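Local coordinates for protein HepC.19480.a.B1 (Helicobacter pylori, PDB 6MTZ) that is of unknown function but is probably a metal-dependent phosphoesterase of the DHH family, at residues D84-H89 / I96-L101; E52-I57 / F65-S70. All coordinates share one frame; numbering follows the deposited sequence.

Contact 1: residues D84-H89 / I96-L101; sequences DKIQEH and IQIQLL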
loop_
_atom_site.group_PDB
_atom_site.type_symbol
_atom_site.label_atom_id
_atom_site.label_comp_id
_atom_site.label_asym_id
_atom_site.label_seq_id
_atom_site.Cartn_x
_atom_site.Cartn_y
_atom_site.Cartn_z
ATOM N N ASP A 84 -11.620 22.876 5.172
ATOM C CA ASP A 84 -12.253 23.806 4.242
ATOM C C ASP A 84 -12.915 23.073 3.082
ATOM O O ASP A 84 -14.001 23.463 2.638
ATOM C CB ASP A 84 -11.235 24.815 3.710
ATOM C CG ASP A 84 -10.544 25.593 4.812
ATOM O OD1 ASP A 84 -9.346 25.911 4.650
ATOM O OD2 ASP A 84 -11.187 25.873 5.846
ATOM N N LYS A 85 -12.286 22.007 2.584
ATOM C CA LYS A 85 -12.763 21.391 1.349
ATOM C C LYS A 85 -14.144 20.764 1.527
ATOM O O LYS A 85 -14.978 20.833 0.616
ATOM C CB LYS A 85 -11.754 20.354 0.842
ATOM N N ILE A 86 -14.422 20.174 2.697
ATOM C CA ILE A 86 -15.705 19.497 2.903
ATOM C C ILE A 86 -16.850 20.448 3.200
ATOM O O ILE A 86 -17.967 19.984 3.466
ATOM C CB ILE A 86 -15.697 18.473 4.057
ATOM C CG1 ILE A 86 -15.427 19.162 5.392
ATOM C CG2 ILE A 86 -14.674 17.390 3.820
ATOM C CD1 ILE A 86 -15.450 18.198 6.563
ATOM N N GLN A 87 -16.618 21.757 3.177
ATOM C CA GLN A 87 -17.688 22.728 3.343
ATOM C C GLN A 87 -18.005 23.461 2.049
ATOM O O GLN A 87 -18.731 24.460 2.071
ATOM C CB GLN A 87 -17.339 23.712 4.460
ATOM C CG GLN A 87 -17.572 23.126 5.854
ATOM C CD GLN A 87 -16.594 23.647 6.885
ATOM O OE1 GLN A 87 -15.591 24.274 6.545
ATOM N NE2 GLN A 87 -16.878 23.388 8.154
ATOM N N GLU A 88 -17.484 22.989 0.923
ATOM C CA GLU A 88 -17.831 23.543 -0.374
ATOM C C GLU A 88 -19.026 22.770 -0.935
ATOM O O GLU A 88 -19.659 21.973 -0.233
ATOM C CB GLU A 88 -16.615 23.507 -1.298
ATOM C CG GLU A 88 -15.395 24.218 -0.729
ATOM C CD GLU A 88 -14.155 24.015 -1.576
ATOM O OE1 GLU A 88 -14.147 23.075 -2.400
ATOM O OE2 GLU A 88 -13.190 24.796 -1.418
ATOM N N HIS A 89 -19.348 22.995 -2.207
ATOM C CA HIS A 89 -20.459 22.296 -2.850
ATOM C C HIS A 89 -20.085 20.855 -3.182
ATOM O O HIS A 89 -19.382 20.597 -4.158
ATOM C CB HIS A 89 -20.894 23.030 -4.114
ATOM N N ILE A 96 -20.731 14.742 6.136
ATOM C CA ILE A 96 -19.368 14.243 6.130
ATOM C C ILE A 96 -18.801 14.455 7.520
ATOM O O ILE A 96 -18.542 15.599 7.916
ATOM C CB ILE A 96 -18.503 14.950 5.080
ATOM C CG1 ILE A 96 -19.093 14.754 3.681
ATOM C CG2 ILE A 96 -17.065 14.462 5.160
ATOM C CD1 ILE A 96 -18.412 15.569 2.616
ATOM N N GLN A 97 -18.613 13.367 8.264
ATOM C CA GLN A 97 -17.903 13.396 9.537
ATOM C C GLN A 97 -16.434 13.071 9.320
ATOM O O GLN A 97 -16.077 12.283 8.444
ATOM C CB GLN A 97 -18.504 12.396 10.519
ATOM C CG GLN A 97 -17.804 12.348 11.870
ATOM C CD GLN A 97 -18.504 11.423 12.851
ATOM O OE1 GLN A 97 -19.661 11.042 12.641
ATOM N NE2 GLN A 97 -17.807 11.054 13.927
ATOM N N ILE A 98 -15.576 13.677 10.128
ATOM C CA ILE A 98 -14.145 13.429 10.037
ATOM C C ILE A 98 -13.593 13.181 11.430
ATOM O O ILE A 98 -13.929 13.897 12.381
ATOM C CB ILE A 98 -13.399 14.592 9.357
ATOM C CG1 ILE A 98 -11.894 14.407 9.512
ATOM C CG2 ILE A 98 -13.828 15.939 9.919
ATOM C CD1 ILE A 98 -11.124 15.555 8.941
ATOM N N GLN A 99 -12.746 12.166 11.548
ATOM C CA GLN A 99 -12.071 11.859 12.803
ATOM C C GLN A 99 -10.639 11.446 12.502
ATOM O O GLN A 99 -10.410 10.465 11.783
ATOM C CB GLN A 99 -12.802 10.752 13.563
ATOM C CG GLN A 99 -12.200 10.431 14.916
ATOM C CD GLN A 99 -12.259 11.621 15.844
ATOM O OE1 GLN A 99 -13.337 12.010 16.293
ATOM N NE2 GLN A 99 -11.098 12.218 16.129
ATOM N N LEU A 100 -9.683 12.192 13.043
ATOM C CA LEU A 100 -8.271 11.837 12.960
ATOM C C LEU A 100 -7.827 11.312 14.317
ATOM O O LEU A 100 -8.088 11.947 15.345
ATOM C CB LEU A 100 -7.407 13.032 12.529
ATOM C CG LEU A 100 -5.922 12.703 12.243
ATOM C CD1 LEU A 100 -5.369 13.470 11.050
ATOM C CD2 LEU A 100 -5.015 12.924 13.461
ATOM N N LEU A 101 -7.162 10.156 14.310
ATOM C CA LEU A 101 -6.652 9.498 15.509
ATOM C C LEU A 101 -5.162 9.264 15.332
ATOM O O LEU A 101 -4.758 8.610 14.369
ATOM C CB LEU A 101 -7.356 8.159 15.743
ATOM C CG LEU A 101 -8.876 8.259 15.801
ATOM C CD1 LEU A 101 -9.501 6.878 15.781
ATOM C CD2 LEU A 101 -9.336 9.072 17.032
#
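Ile-86 meets Ile-96 through their gamma methyls, CG2 of Ile-86 lying 4.0 Å from CG2 of Ile-96, with the two side chains crossing at a slant. A second, looser touch comes from the far end of the same residue: CD1 of Ile-86 stands 4.4 Å from CG2 of Ile-98. One side chain thus spans two strand residues that face the same way, and the CA atoms of Ile-86 and Ile-96 are 7.2 Å apart. The rotamer accounts for this reach. A chi1 of 63° tucks CG1 of Ile-86 between its own N and C, and chi2 near 180° extends CD1 toward Ile-98. The chain leaves helix 76-85 through a type I turn from Lys-85 to Glu-88, closed only weakly by Glu-88 N to Lys-85 O (3.3 Å); one residue earlier, Gln-87 N bonds Asp-84 O at 3.2 Å. Around the pair, Leu-54 packs on Ile-86, Ile-57 on Ile-96 and Trp-116 on Ile-98. Backbone hydrogen bonds of Gln-97 and Gln-99 join the strand to strand 64-70. With just 138 Å² buried and three aliphatic residues touching, all partly exposed, the chemistry is that of van der Waals packing at the margin of the domain, without polar directionality.

Contact 2: residues E52-I57 / F65-S70; sequences EILNAI and FLILVS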
loop_
_atom_site.group_PDB
_atom_site.type_symbol
_atom_site.label_atom_id
_atom_site.label_comp_id
_atom_site.label_asym_id
_atom_site.label_seq_id
_atom_site.Cartn_x
_atom_site.Cartn_y
_atom_site.Cartn_z
ATOM N N GLU A 52 -7.691 12.171 -3.210
ATOM C CA GLU A 52 -8.432 11.005 -3.686
ATOM C C GLU A 52 -9.721 10.800 -2.907
ATOM O O GLU A 52 -10.767 10.490 -3.487
ATOM C CB GLU A 52 -7.581 9.747 -3.544
ATOM C CG GLU A 52 -6.683 9.403 -4.683
ATOM C CD GLU A 52 -5.887 8.148 -4.358
ATOM O OE1 GLU A 52 -4.643 8.231 -4.300
ATOM O OE2 GLU A 52 -6.503 7.089 -4.127
ATOM N N ILE A 53 -9.651 10.925 -1.581
ATOM C CA ILE A 53 -10.812 10.669 -0.732
ATOM C C ILE A 53 -11.890 11.724 -0.964
ATOM O O ILE A 53 -13.067 11.393 -1.154
ATOM C CB ILE A 53 -10.381 10.593 0.745
ATOM C CG1 ILE A 53 -9.705 9.246 1.012
ATOM C CG2 ILE A 53 -11.573 10.799 1.675
ATOM C CD1 ILE A 53 -8.977 9.153 2.328
ATOM N N LEU A 54 -11.504 13.004 -0.987
ATOM C CA LEU A 54 -12.482 14.064 -1.220
ATOM C C LEU A 54 -13.076 13.961 -2.620
ATOM O O LEU A 54 -14.259 14.265 -2.828
ATOM C CB LEU A 54 -11.838 15.435 -1.015
ATOM C CG LEU A 54 -11.361 15.801 0.392
ATOM C CD1 LEU A 54 -10.484 17.038 0.358
ATOM C CD2 LEU A 54 -12.542 16.028 1.295
ATOM N N ASN A 55 -12.269 13.535 -3.593
ATOM C CA ASN A 55 -12.776 13.343 -4.948
ATOM C C ASN A 55 -13.816 12.234 -4.974
ATOM O O ASN A 55 -14.903 12.400 -5.536
ATOM C CB ASN A 55 -11.620 13.026 -5.898
ATOM C CG ASN A 55 -12.010 13.120 -7.355
ATOM O OD1 ASN A 55 -13.192 13.170 -7.700
ATOM N ND2 ASN A 55 -11.007 13.144 -8.228
ATOM N N ALA A 56 -13.500 11.092 -4.355
ATOM C CA ALA A 56 -14.457 9.991 -4.303
ATOM C C ALA A 56 -15.754 10.409 -3.615
ATOM O O ALA A 56 -16.845 10.012 -4.039
ATOM C CB ALA A 56 -13.834 8.785 -3.595
ATOM N N ILE A 57 -15.661 11.220 -2.558
ATOM C CA ILE A 57 -16.867 11.633 -1.847
ATOM C C ILE A 57 -17.703 12.572 -2.712
ATOM O O ILE A 57 -18.935 12.475 -2.738
ATOM C CB ILE A 57 -16.503 12.260 -0.484
ATOM C CG1 ILE A 57 -16.024 11.179 0.481
ATOM C CG2 ILE A 57 -17.695 13.003 0.116
ATOM C CD1 ILE A 57 -15.712 11.692 1.859
ATOM N N PHE A 65 -21.167 10.013 5.235
ATOM C CA PHE A 65 -19.763 9.694 5.028
ATOM C C PHE A 65 -18.961 9.901 6.301
ATOM O O PHE A 65 -19.220 10.839 7.060
ATOM C CB PHE A 65 -19.161 10.557 3.915
ATOM C CG PHE A 65 -19.835 10.387 2.589
ATOM C CD1 PHE A 65 -20.900 11.196 2.231
ATOM C CD2 PHE A 65 -19.403 9.419 1.698
ATOM C CE1 PHE A 65 -21.520 11.042 1.009
ATOM C CE2 PHE A 65 -20.022 9.261 0.477
ATOM C CZ PHE A 65 -21.081 10.073 0.131
ATOM N N LEU A 66 -17.963 9.038 6.505
ATOM C CA LEU A 66 -17.000 9.184 7.587
ATOM C C LEU A 66 -15.593 9.108 7.017
ATOM O O LEU A 66 -15.194 8.070 6.479
ATOM C CB LEU A 66 -17.186 8.105 8.657
ATOM C CG LEU A 66 -16.027 8.057 9.660
ATOM C CD1 LEU A 66 -16.064 9.277 10.589
ATOM C CD2 LEU A 66 -16.054 6.763 10.457
ATOM N N ILE A 67 -14.844 10.197 7.134
ATOM C CA ILE A 67 -13.431 10.204 6.785
ATOM C C ILE A 67 -12.642 9.890 8.047
ATOM O O ILE A 67 -12.711 10.628 9.038
ATOM C CB ILE A 67 -13.005 11.552 6.191
ATOM C CG1 ILE A 67 -13.812 11.857 4.937
ATOM C CG2 ILE A 67 -11.513 11.536 5.876
ATOM C CD1 ILE A 67 -13.351 13.132 4.222
ATOM N N LEU A 68 -11.906 8.786 8.020
ATOM C CA LEU A 68 -11.162 8.298 9.174
ATOM C C LEU A 68 -9.683 8.284 8.815
ATOM O O LEU A 68 -9.293 7.674 7.813
ATOM C CB LEU A 68 -11.639 6.898 9.576
ATOM C CG LEU A 68 -10.969 6.290 10.806
ATOM C CD1 LEU A 68 -11.353 7.076 12.068
ATOM C CD2 LEU A 68 -11.297 4.799 10.963
ATOM N N VAL A 69 -8.869 8.965 9.620
ATOM C CA VAL A 69 -7.435 9.094 9.387
ATOM C C VAL A 69 -6.714 8.650 10.652
ATOM O O VAL A 69 -6.970 9.187 11.734
ATOM C CB VAL A 69 -7.039 10.538 9.011
ATOM C CG1 VAL A 69 -5.555 10.625 8.647
ATOM C CG2 VAL A 69 -7.912 11.065 7.862
ATOM N N SER A 70 -5.803 7.691 10.515
ATOM C CA SER A 70 -5.152 7.073 11.662
ATOM C C SER A 70 -3.657 6.965 11.416
ATOM O O SER A 70 -3.228 6.663 10.298
ATOM C CB SER A 70 -5.718 5.668 11.949
ATOM O OG SER A 70 -5.695 4.880 10.770
#
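Ile-67 projects from strand 65-70 as a bump into a hollow on the helix formed by Ile-53, Leu-54 and Ile-57. Its CD1 fits among CG2 of Ile-53 at 3.9 Å, CD2 of Leu-54 at 4.2 Å and CD1 of Ile-57 at 3.6 Å. Leu-54 crosses Ile-67 at about a right angle, whereas the two isoleucines meet it obliquely, so the hollow is walled from several directions. One helical turn on from Ile-53, Ile-57 is a bump in return, entering the gap between Ile-67 and Phe-65, two residues apart on the strand: its CD1 lies against CG1 and CD1 of Ile-67, while its CG2, placed anti to the backbone N by a chi1 of -72°, rests over the centre of the Phe-65 ring. This CH-pi contact puts CG2 of Ile-57 4.1 Å from the Phe-65 ring centroid, 6° off the normal. Alongside, CG1 of Ile-57 reaches CD2 of Phe-65 at 4.0 Å. Tyr-12 and Ile-96, from the neighbouring strands, also touch Ile-57. The two short axes approach to 10.7 Å and run at 173°, almost exactly antiparallel. A helix reversing over the strand that follows it, within a parallel sheet, is the second half of a beta-alpha-beta crossover, here from strand 35-39 to strand 64-70, as in Rossmann-like domains.

Contacts 1 and 2 lie side by side on one face of the parallel sheet, their centres 8 Å apart. Their strands are neighbours: Gln-97 O to Ile-67 N and Leu-101 N to Val-69 O, each 2.8 Å, are probable hydrogen bonds. Above the sheet, CG2 of Ile-86 packs 3.6 Å from CD2 of Leu-54, so the end of helix 76-85 touches helix 43-59 and the two contacts share an apolar edge. Both segments of contact 2 come before those of contact 1 in the chain, strand 64-70 leading on to helix 76-85. Strand 95-102 leads into an Asp-His-His sequence like the one that gives DHH phosphoesterases their name, which in such relatives belongs to a metal site near the C-terminal ends of the strands.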